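Local coordinates for peptidoglycan synthetase penicillin-binding protein 3 (Bifidobacterium adolescentis, PDB 4YE5) that probably cross-links peptidoglycan during bacterial cell-wall synthesis, as a penicillin-binding transpeptidase anchored in the membrane, at residues G172-Q175 / T180-G183; N313-E318 / G346-G351; V406-L411 / V518-L523; G480-A485 / R558-P563. All blocks are in the same frame, centred on the assembly; numbering follows the deposited sequence.

Contact 1 (G172-Q175 / T180-G183); sequences GIEQ and TLTG
Leu181 lies against Glu174 through one methyl alone: CD1 comes within 3.7 Å of the carboxylate atom OE1 of Glu174. The same methyl stands 4.1 Å from the backbone O of Glu174 and 4.3 Å from the O of Ile173, so three oxygens of helix 172-176 face this methyl from one side. The two side chains cross at about a right angle. Glu174 achieves this by folding: its chain bends at chi2 (-83°), which brings the carboxylate round to the leucine instead of letting it run straight outward. A leucine suits the far side because its CD1 methyl can lie beside the carboxylate and the backbone oxygens without needing a polar partner.

The carboxylate is buried but well provided for. OE1 forms a salt bridge with Arg32, while OE2 takes both Arg148 and the hydroxyl of Tyr150; these bonds probably keep the group ionised and fix its rotation beside Leu181.

Two very short helices, 172-176 and 178-182, thus meet in sequence, and both lean on the same mixed sheet: Ile173, Glu174 and Leu181 all touch Ile35 of strand 35-36, and Ile173 and Leu181 also reach strand 214-217, where they rest on Leu217 and Val215 respectively.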
loop_
_atom_site.group_PDB
_atom_site.type_symbol
_atom_site.label_atom_id
_atom_site.label_comp_id
_atom_site.label_asym_id
_atom_site.label_seq_id
_atom_site.Cartn_x
_atom_site.Cartn_y
_atom_site.Cartn_z
ATOM N N GLY A 172 -1.129 6.700 -4.024
ATOM C CA GLY A 172 -1.447 5.592 -3.143
ATOM C C GLY A 172 -2.346 4.549 -3.772
ATOM O O GLY A 172 -2.321 4.331 -4.977
ATOM N N ILE A 173 -3.119 3.875 -2.931
ATOM C CA ILE A 173 -4.027 2.831 -3.382
ATOM C C ILE A 173 -5.104 3.366 -4.362
ATOM O O ILE A 173 -5.503 2.670 -5.302
ATOM C CB ILE A 173 -4.661 2.159 -2.152
ATOM C CG1 ILE A 173 -3.558 1.392 -1.394
ATOM C CG2 ILE A 173 -5.775 1.200 -2.573
ATOM C CD1 ILE A 173 -3.975 0.930 -0.063
ATOM N N GLU A 174 -5.522 4.613 -4.166
ATOM C CA GLU A 174 -6.505 5.245 -5.077
ATOM C C GLU A 174 -6.001 5.198 -6.510
ATOM O O GLU A 174 -6.751 4.938 -7.445
ATOM C CB GLU A 174 -6.763 6.708 -4.669
ATOM C CG GLU A 174 -7.433 6.873 -3.306
ATOM C CD GLU A 174 -8.953 6.715 -3.356
ATOM O OE1 GLU A 174 -9.485 6.162 -4.348
ATOM O OE2 GLU A 174 -9.625 7.151 -2.396
ATOM N N GLN A 175 -4.704 5.429 -6.678
ATOM C CA GLN A 175 -4.112 5.428 -8.001
ATOM C C GLN A 175 -3.902 4.001 -8.491
ATOM O O GLN A 175 -4.264 3.656 -9.611
ATOM C CB GLN A 175 -2.772 6.169 -7.974
ATOM C CG GLN A 175 -1.934 5.981 -9.247
ATOM C CD GLN A 175 -0.627 6.755 -9.185
ATOM O OE1 GLN A 175 -0.465 7.644 -8.351
ATOM N NE2 GLN A 175 0.317 6.407 -10.054
ATOM N N THR A 180 -10.195 -0.341 -11.329
ATOM C CA THR A 180 -11.214 -1.060 -10.574
ATOM C C THR A 180 -12.177 -0.116 -9.860
ATOM O O THR A 180 -13.399 -0.286 -9.946
ATOM C CB THR A 180 -10.544 -2.004 -9.524
ATOM O OG1 THR A 180 -9.738 -2.968 -10.204
ATOM C CG2 THR A 180 -11.573 -2.742 -8.711
ATOM N N LEU A 181 -11.633 0.873 -9.148
ATOM C CA LEU A 181 -12.465 1.823 -8.386
ATOM C C LEU A 181 -13.322 2.788 -9.243
ATOM O O LEU A 181 -14.372 3.247 -8.804
ATOM C CB LEU A 181 -11.586 2.645 -7.435
ATOM C CG LEU A 181 -10.875 1.867 -6.310
ATOM C CD1 LEU A 181 -9.751 2.715 -5.684
ATOM C CD2 LEU A 181 -11.907 1.439 -5.255
ATOM N N THR A 182 -12.847 3.128 -10.436
ATOM C CA THR A 182 -13.517 4.144 -11.259
ATOM C C THR A 182 -14.808 3.640 -11.910
ATOM O O THR A 182 -15.801 4.364 -11.975
ATOM C CB THR A 182 -12.573 4.703 -12.351
ATOM O OG1 THR A 182 -11.552 5.479 -11.726
ATOM C CG2 THR A 182 -13.334 5.608 -13.350
ATOM N N GLY A 183 -14.795 2.398 -12.376
ATOM C CA GLY A 183 -15.923 1.864 -13.128
ATOM C C GLY A 183 -15.927 2.424 -14.541
ATOM O O GLY A 183 -14.884 2.844 -15.053
#

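Contact 2 (N313-E318 / G346-G351)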
loop_
_atom_site.group_PDB
_atom_site.type_symbol
_atom_site.label_atom_id
_atom_site.label_comp_id
_atom_site.label_asym_id
_atom_site.label_seq_id
_atom_site.Cartn_x
_atom_site.Cartn_y
_atom_site.Cartn_z
ATOM N N ASN A 313 39.955 -10.202 14.620
ATOM C CA ASN A 313 39.118 -9.013 14.458
ATOM C C ASN A 313 39.349 -8.277 13.142
ATOM O O ASN A 313 38.622 -7.355 12.806
ATOM C CB ASN A 313 39.179 -8.067 15.662
ATOM C CG ASN A 313 40.262 -7.024 15.534
ATOM O OD1 ASN A 313 39.983 -5.833 15.535
ATOM N ND2 ASN A 313 41.504 -7.468 15.418
ATOM N N THR A 314 40.362 -8.682 12.390
ATOM C CA THR A 314 40.481 -8.189 11.027
ATOM C C THR A 314 40.920 -9.318 10.129
ATOM O O THR A 314 41.496 -10.287 10.591
ATOM C CB THR A 314 41.519 -7.060 10.880
ATOM O OG1 THR A 314 42.839 -7.619 10.962
ATOM C CG2 THR A 314 41.324 -5.988 11.945
ATOM N N VAL A 315 40.642 -9.187 8.840
ATOM C CA VAL A 315 41.228 -10.091 7.868
ATOM C C VAL A 315 41.531 -9.321 6.592
ATOM O O VAL A 315 40.791 -8.416 6.205
ATOM C CB VAL A 315 40.336 -11.329 7.593
ATOM C CG1 VAL A 315 39.061 -10.937 6.877
ATOM C CG2 VAL A 315 41.110 -12.379 6.789
ATOM N N THR A 316 42.648 -9.660 5.962
ATOM C CA THR A 316 43.038 -9.011 4.726
ATOM C C THR A 316 42.997 -9.999 3.565
ATOM O O THR A 316 43.611 -11.058 3.613
ATOM C CB THR A 316 44.429 -8.374 4.850
ATOM O OG1 THR A 316 44.409 -7.417 5.917
ATOM C CG2 THR A 316 44.804 -7.671 3.559
ATOM N N VAL A 317 42.249 -9.652 2.529
ATOM C CA VAL A 317 42.112 -10.524 1.377
ATOM C C VAL A 317 42.339 -9.712 0.117
ATOM O O VAL A 317 41.715 -8.666 -0.069
ATOM C CB VAL A 317 40.710 -11.165 1.327
ATOM C CG1 VAL A 317 40.406 -11.685 -0.069
ATOM C CG2 VAL A 317 40.602 -12.277 2.354
ATOM N N GLU A 318 43.243 -10.187 -0.734
ATOM C CA GLU A 318 43.568 -9.499 -1.983
ATOM C C GLU A 318 43.796 -7.999 -1.793
ATOM O O GLU A 318 43.223 -7.181 -2.515
ATOM C CB GLU A 318 42.457 -9.710 -3.006
ATOM C CG GLU A 318 42.193 -11.160 -3.338
ATOM C CD GLU A 318 41.110 -11.309 -4.383
ATOM O OE1 GLU A 318 41.142 -10.554 -5.382
ATOM O OE2 GLU A 318 40.219 -12.166 -4.200
ATOM N N GLY A 346 34.068 -12.914 9.933
ATOM C CA GLY A 346 33.641 -14.301 9.819
ATOM C C GLY A 346 32.986 -14.631 8.482
ATOM O O GLY A 346 33.224 -15.700 7.917
HETATM N N MSE A 347 32.172 -13.713 7.971
HETATM C CA MSE A 347 31.485 -13.931 6.699
HETATM C C MSE A 347 32.481 -13.992 5.547
HETATM O O MSE A 347 32.358 -14.810 4.640
HETATM C CB MSE A 347 30.452 -12.831 6.428
HETATM C CG MSE A 347 29.217 -12.861 7.325
HETATM SE SE MSE A 347 28.216 -14.524 7.165
HETATM C CE MSE A 347 27.338 -14.282 5.440
ATOM N N VAL A 348 33.464 -13.104 5.575
ATOM C CA VAL A 348 34.519 -13.123 4.558
ATOM C C VAL A 348 35.298 -14.430 4.580
ATOM O O VAL A 348 35.552 -15.029 3.533
ATOM C CB VAL A 348 35.475 -11.935 4.734
ATOM C CG1 VAL A 348 36.763 -12.130 3.908
ATOM C CG2 VAL A 348 34.738 -10.639 4.380
ATOM N N ILE A 349 35.671 -14.877 5.771
ATOM C CA ILE A 349 36.367 -16.148 5.898
ATOM C C ILE A 349 35.487 -17.316 5.444
ATOM O O ILE A 349 35.907 -18.130 4.625
ATOM C CB ILE A 349 36.856 -16.391 7.339
ATOM C CG1 ILE A 349 37.892 -15.329 7.715
ATOM C CG2 ILE A 349 37.458 -17.804 7.461
ATOM C CD1 ILE A 349 38.380 -15.396 9.142
ATOM N N ALA A 350 34.262 -17.383 5.962
ATOM C CA ALA A 350 33.348 -18.473 5.619
ATOM C C ALA A 350 33.027 -18.519 4.126
ATOM O O ALA A 350 32.863 -19.589 3.558
ATOM C CB ALA A 350 32.045 -18.360 6.427
ATOM N N GLY A 351 32.931 -17.354 3.496
ATOM C CA GLY A 351 32.470 -17.282 2.121
ATOM C C GLY A 351 33.567 -17.478 1.096
ATOM O O GLY A 351 33.337 -17.293 -0.100
#
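The 2.8 Å helical bond from Ala350 N to Gly346 O secures the turn that presents Val348 and Ile349 to Val315 and Val317 on the strand facing them. A second bond, from Gly351 N to Met347 O (selenomethionine here), continues the turn. No polar bond spans the gap, and methyl packing does the work.

Val348 CG1 is the central atom. It sits 3.9 Å from CG1 of Val315 and 4.1 Å from CG2 of Val317, set over the space between the side chains of two strand residues that fall on the same face because they are two apart. With chi1 at 166°, that branch lies opposite the backbone N of Val348 and reaches out to the strand. Val315 meets it obliquely, whereas Val317 and Val348 run past one another in opposite directions. Ile349 adds a looser touch, its CG1 lying 4.5 Å from CG2 of Val315. Valine fits both sides: beta-branching favours the extended backbone of the strand, and its compact fork lets a helix come close, the axes passing 9.1 Å apart at 41°.

Val348 also rests on Tyr322 and Phe400. Helix 344-350 starts next to Ser343, whose OG is bonded to Gly346 N and which probably is the middle residue of an SxN motif. The hairpin of strands 314-317 and 320-323 covers the outer flank of the helix that begins at this motif, while the Met347 flank packs on helix 290-299 and touches Lys290, probably the active-site lysine of the SxxK motif of penicillin-binding transpeptidases.

Contact 3 (V406-L411 / V518-L523)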
loop_
_atom_site.group_PDB
_atom_site.type_symbol
_atom_site.label_atom_id
_atom_site.label_comp_id
_atom_site.label_asym_id
_atom_site.label_seq_id
_atom_site.Cartn_x
_atom_site.Cartn_y
_atom_site.Cartn_z
ATOM N N VAL A 406 17.790 -2.174 -0.434
ATOM C CA VAL A 406 16.486 -2.818 -0.383
ATOM C C VAL A 406 15.440 -1.823 0.123
ATOM O O VAL A 406 15.792 -0.831 0.754
ATOM C CB VAL A 406 16.518 -3.986 0.612
ATOM C CG1 VAL A 406 17.670 -4.937 0.273
ATOM C CG2 VAL A 406 16.678 -3.452 2.056
ATOM N N ASN A 407 14.157 -2.079 -0.145
ATOM C CA ASN A 407 13.123 -1.386 0.623
ATOM C C ASN A 407 12.620 -2.308 1.719
ATOM O O ASN A 407 13.018 -3.486 1.782
ATOM C CB ASN A 407 11.982 -0.838 -0.258
ATOM C CG ASN A 407 11.364 -1.889 -1.138
ATOM O OD1 ASN A 407 10.997 -2.974 -0.674
ATOM N ND2 ASN A 407 11.258 -1.586 -2.429
ATOM N N VAL A 408 11.771 -1.788 2.597
ATOM C CA VAL A 408 11.327 -2.588 3.722
ATOM C C VAL A 408 10.524 -3.821 3.294
ATOM O O VAL A 408 10.585 -4.863 3.962
ATOM C CB VAL A 408 10.573 -1.719 4.796
ATOM C CG1 VAL A 408 9.168 -1.337 4.331
ATOM C CG2 VAL A 408 10.507 -2.464 6.145
HETATM N N MSE A 409 9.794 -3.732 2.174
HETATM C CA MSE A 409 8.985 -4.865 1.717
HETATM C C MSE A 409 9.883 -6.012 1.228
HETATM O O MSE A 409 9.621 -7.193 1.482
HETATM C CB MSE A 409 8.017 -4.457 0.590
HETATM C CG MSE A 409 6.961 -3.427 0.988
HETATM SE SE MSE A 409 7.614 -1.592 0.829
HETATM C CE MSE A 409 7.593 -1.363 -1.122
ATOM N N GLN A 410 10.925 -5.658 0.487
ATOM C CA GLN A 410 11.869 -6.655 -0.015
ATOM C C GLN A 410 12.629 -7.327 1.136
ATOM O O GLN A 410 12.815 -8.543 1.149
ATOM C CB GLN A 410 12.880 -5.988 -0.940
ATOM C CG GLN A 410 12.290 -5.539 -2.271
ATOM C CD GLN A 410 13.298 -4.747 -3.069
ATOM O OE1 GLN A 410 14.043 -3.949 -2.497
ATOM N NE2 GLN A 410 13.345 -4.970 -4.390
ATOM N N LEU A 411 13.069 -6.533 2.102
ATOM C CA LEU A 411 13.795 -7.087 3.241
ATOM C C LEU A 411 12.891 -8.055 4.014
ATOM O O LEU A 411 13.297 -9.144 4.408
ATOM C CB LEU A 411 14.246 -5.949 4.163
ATOM C CG LEU A 411 15.099 -6.389 5.353
ATOM C CD1 LEU A 411 16.268 -7.188 4.847
ATOM C CD2 LEU A 411 15.569 -5.166 6.141
ATOM N N VAL A 518 6.173 -11.801 10.365
ATOM C CA VAL A 518 7.444 -11.109 10.302
ATOM C C VAL A 518 7.184 -9.623 10.484
ATOM O O VAL A 518 6.235 -9.053 9.912
ATOM C CB VAL A 518 8.159 -11.334 8.957
ATOM C CG1 VAL A 518 9.504 -10.570 8.935
ATOM C CG2 VAL A 518 8.381 -12.836 8.751
ATOM N N ILE A 519 8.014 -9.012 11.306
ATOM C CA ILE A 519 7.852 -7.623 11.686
ATOM C C ILE A 519 9.186 -6.987 11.457
ATOM O O ILE A 519 10.187 -7.405 12.037
ATOM C CB ILE A 519 7.577 -7.493 13.198
ATOM C CG1 ILE A 519 6.317 -8.286 13.603
ATOM C CG2 ILE A 519 7.401 -6.015 13.585
ATOM C CD1 ILE A 519 6.296 -8.575 15.114
ATOM N N THR A 520 9.212 -5.962 10.627
ATOM C CA THR A 520 10.467 -5.288 10.370
ATOM C C THR A 520 10.329 -3.815 10.716
ATOM O O THR A 520 9.323 -3.192 10.389
ATOM C CB THR A 520 10.864 -5.430 8.892
ATOM O OG1 THR A 520 10.974 -6.822 8.559
ATOM C CG2 THR A 520 12.211 -4.745 8.631
ATOM N N VAL A 521 11.341 -3.260 11.373
ATOM C CA VAL A 521 11.354 -1.845 11.731
ATOM C C VAL A 521 12.667 -1.214 11.263
ATOM O O VAL A 521 13.730 -1.823 11.395
ATOM C CB VAL A 521 11.186 -1.646 13.255
ATOM C CG1 VAL A 521 11.460 -0.159 13.663
ATOM C CG2 VAL A 521 9.774 -2.038 13.685
ATOM N N VAL A 522 12.585 -0.016 10.690
ATOM C CA VAL A 522 13.770 0.756 10.309
ATOM C C VAL A 522 13.637 2.166 10.861
ATOM O O VAL A 522 12.629 2.827 10.607
ATOM C CB VAL A 522 13.913 0.832 8.762
ATOM C CG1 VAL A 522 15.206 1.531 8.390
ATOM C CG2 VAL A 522 13.855 -0.588 8.151
ATOM N N LEU A 523 14.638 2.625 11.613
ATOM C CA LEU A 523 14.632 3.973 12.194
ATOM C C LEU A 523 15.870 4.712 11.744
ATOM O O LEU A 523 16.964 4.145 11.741
ATOM C CB LEU A 523 14.655 3.907 13.743
ATOM C CG LEU A 523 13.604 3.011 14.404
ATOM C CD1 LEU A 523 13.873 2.956 15.920
ATOM C CD2 LEU A 523 12.181 3.530 14.142
#
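Thr520 reaches Val408 first through CB, which lies 4.1 Å from CG2 of the valine. Beyond CB the side chain divides. Its methyl, CG2, lies opposite the backbone N of Thr520 (OG1 sets chi1 at -58°) and takes the closest approach, 3.8 Å to Val408 CG2; it also stands 4.2 Å from CD2 of Leu411, one helical turn further on. The other branch, OG1, turns to neighbours: it is hydrogen-bonded to Thr412 OG1, in the same helix, and to Ser507 OG on the adjacent strand. Threonine therefore serves two environments at once, showing a methyl to the helix and a hydroxyl to the neighbouring hydroxyls of Thr412 and Ser507.

The side chains of Val408 and Thr520 run alongside each other, pointing opposite ways, and the valine's CG2 extends to Val522 CG2 at 4.3 Å. Because strand residues alternate, Thr520 and Val522 face this helix, while Ile519 and Val521 pack on helix 535-549 across the sheet.

The start of the helix is held by a capping box. Gln410 N donates to Asn407 OD1 (2.9 Å), nearly in line with the C=O bond, and Asn407 N donates back to Gln410 OE1 (3.0 Å). NE2 of Gln410 in turn bonds the carbonyls of Gln370 and Glu381, anchoring that cap to the loop region nearby.

A helix is thus laid on the antiparallel sheet of the transpeptidase domain. The chemistry implies that the two segments adhere by apolar packing, with the one buried hydroxyl among the touching side chains satisfied from within the fold.

Contact 4 (G480-A485 / R558-P563)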
loop_
_atom_site.group_PDB
_atom_site.type_symbol
_atom_site.label_atom_id
_atom_site.label_comp_id
_atom_site.label_asym_id
_atom_site.label_seq_id
_atom_site.Cartn_x
_atom_site.Cartn_y
_atom_site.Cartn_z
ATOM N N GLY A 480 6.851 -14.719 27.024
ATOM C CA GLY A 480 6.150 -15.932 26.642
ATOM C C GLY A 480 6.450 -16.403 25.224
ATOM O O GLY A 480 6.001 -17.467 24.815
ATOM N N TYR A 481 7.207 -15.632 24.449
ATOM C CA TYR A 481 7.381 -16.009 23.045
ATOM C C TYR A 481 8.827 -16.035 22.591
ATOM O O TYR A 481 9.601 -15.117 22.881
ATOM C CB TYR A 481 6.563 -15.073 22.139
ATOM C CG TYR A 481 5.073 -15.111 22.460
ATOM C CD1 TYR A 481 4.529 -14.287 23.441
ATOM C CD2 TYR A 481 4.224 -15.983 21.797
ATOM C CE1 TYR A 481 3.176 -14.329 23.750
ATOM C CE2 TYR A 481 2.862 -16.027 22.102
ATOM C CZ TYR A 481 2.350 -15.203 23.078
ATOM O OH TYR A 481 0.996 -15.242 23.375
ATOM N N ARG A 482 9.180 -17.075 21.851
ATOM C CA ARG A 482 10.507 -17.158 21.236
ATOM C C ARG A 482 10.536 -16.333 19.958
ATOM O O ARG A 482 9.559 -16.336 19.218
ATOM C CB ARG A 482 10.841 -18.622 20.948
ATOM C CG ARG A 482 11.030 -19.437 22.227
ATOM C CD ARG A 482 10.990 -20.942 21.987
ATOM N NE ARG A 482 11.892 -21.386 20.928
ATOM C CZ ARG A 482 11.893 -22.626 20.440
ATOM N NH1 ARG A 482 11.058 -23.540 20.931
ATOM N NH2 ARG A 482 12.733 -22.960 19.473
HETATM N N MSE A 483 11.647 -15.626 19.708
HETATM C CA MSE A 483 11.815 -14.826 18.490
HETATM C C MSE A 483 13.042 -15.272 17.721
HETATM O O MSE A 483 14.036 -15.686 18.312
HETATM C CB MSE A 483 12.003 -13.329 18.823
HETATM C CG MSE A 483 10.715 -12.606 19.267
HETATM SE SE MSE A 483 11.007 -10.703 19.654
HETATM C CE MSE A 483 11.854 -10.901 21.339
ATOM N N ALA A 484 12.975 -15.158 16.400
ATOM C CA ALA A 484 14.145 -15.359 15.559
ATOM C C ALA A 484 14.322 -14.028 14.856
ATOM O O ALA A 484 13.403 -13.561 14.175
ATOM C CB ALA A 484 13.908 -16.452 14.545
ATOM N N ALA A 485 15.486 -13.413 15.013
ATOM C CA ALA A 485 15.632 -12.053 14.503
ATOM C C ALA A 485 17.054 -11.720 14.131
ATOM O O ALA A 485 17.979 -12.378 14.583
ATOM C CB ALA A 485 15.136 -11.058 15.565
ATOM N N ARG A 558 12.762 -23.941 24.176
ATOM C CA ARG A 558 13.773 -24.224 23.160
ATOM C C ARG A 558 14.669 -25.404 23.581
ATOM O O ARG A 558 15.298 -25.359 24.634
ATOM C CB ARG A 558 14.623 -22.969 22.917
ATOM C CG ARG A 558 15.543 -23.076 21.706
ATOM C CD ARG A 558 16.425 -21.826 21.525
ATOM N NE ARG A 558 17.135 -21.905 20.253
ATOM C CZ ARG A 558 18.230 -21.225 19.944
ATOM N NH1 ARG A 558 18.766 -20.378 20.815
ATOM N NH2 ARG A 558 18.789 -21.399 18.752
ATOM N N THR A 559 14.739 -26.454 22.762
ATOM C CA THR A 559 15.539 -27.623 23.128
ATOM C C THR A 559 16.595 -28.012 22.106
ATOM O O THR A 559 17.314 -28.978 22.310
ATOM C CB THR A 559 14.664 -28.880 23.358
ATOM O OG1 THR A 559 13.955 -29.201 22.153
ATOM C CG2 THR A 559 13.678 -28.669 24.516
ATOM N N ASP A 560 16.683 -27.297 20.995
ATOM C CA ASP A 560 17.566 -27.752 19.923
ATOM C C ASP A 560 18.556 -26.691 19.422
ATOM O O ASP A 560 18.916 -26.691 18.245
ATOM C CB ASP A 560 16.733 -28.289 18.751
ATOM C CG ASP A 560 15.835 -27.219 18.118
ATOM O OD1 ASP A 560 15.701 -26.104 18.684
ATOM O OD2 ASP A 560 15.245 -27.510 17.051
ATOM N N ALA A 561 19.000 -25.802 20.307
ATOM C CA ALA A 561 19.843 -24.685 19.877
ATOM C C ALA A 561 21.111 -25.184 19.194
ATOM O O ALA A 561 21.777 -26.063 19.704
ATOM C CB ALA A 561 20.204 -23.785 21.068
ATOM N N ILE A 562 21.437 -24.633 18.035
ATOM C CA ILE A 562 22.697 -24.972 17.396
ATOM C C ILE A 562 23.763 -24.105 18.060
ATOM O O ILE A 562 23.562 -22.911 18.222
ATOM C CB ILE A 562 22.628 -24.743 15.870
ATOM C CG1 ILE A 562 21.637 -25.736 15.240
ATOM C CG2 ILE A 562 24.009 -24.900 15.222
ATOM C CD1 ILE A 562 21.168 -25.345 13.852
ATOM N N PRO A 563 24.878 -24.717 18.493
ATOM C CA PRO A 563 25.921 -23.966 19.208
ATOM C C PRO A 563 26.473 -22.786 18.416
ATOM O O PRO A 563 26.678 -22.876 17.195
ATOM C CB PRO A 563 27.022 -25.022 19.466
ATOM C CG PRO A 563 26.650 -26.212 18.603
ATOM C CD PRO A 563 25.159 -26.163 18.456
HETATM O O HOH W 1 13.351 -26.292 20.120
#
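Arg482 lays its guanidinium against the start of Arg558, so that CA of Arg558 stands 3.6 Å above one face, toward the rim. NH2 of Arg482 likewise comes 3.6 Å from CG of Arg558. The conformations explain the fit: Arg482 runs out from its backbone and then bends at chi3 (52°). Arg558 has CG opposite its backbone N (chi1 -170°) and stays extended to NE, which carries its chain away past the Arg482 group at about a right angle. Their guanidinium planes differ by 34°, and they are not stacked; Arg558 instead has CB of Ala561 3.4 Å over the centre of its own group.

Asp560 lies obliquely to Arg482, OD1 being 4.4 Å from NH2, beyond a salt bridge. A water joins them: it donates to Asp560 OD1 (2.8 Å), accepts from Thr559 N (3.0 Å) and makes a weak bond with Arg482 NH2.

Firmer anchors come from elsewhere. Arg482 NE forms a salt bridge with Glu466 and NH1 bonds Ser556 O, while Arg558 NH2 bonds Ser467 on the same helix, 455-470. Arg558 thus offers its stem to the flat head of Arg482. With Glu466 and Asp560 nearby, the two positive groups are probably balanced, and the C-terminal tail is tied to the domain by polar bonds and stem packing.

From the N terminus, contact 1 comes first and closes the shortest loop, just four residues, in the dimerisation domain. Contact 2 follows in series, closing 27 residues in the transpeptidase domain; the centres of contacts 1 and 2 lie about 51 Å apart. Contacts 3 and 4 cross: segment 480-485 falls inside the long loop closed by 406-411 and 518-523, while its partner 558-563 lies beyond it. Both reach the same five-stranded sheet, contact 3 laying a helix on strand 517-524 and contact 4 at the loop leading into the outermost strand 484-492, which it joins to the C-terminal tail. Their nearest atoms remain about 7 Å apart.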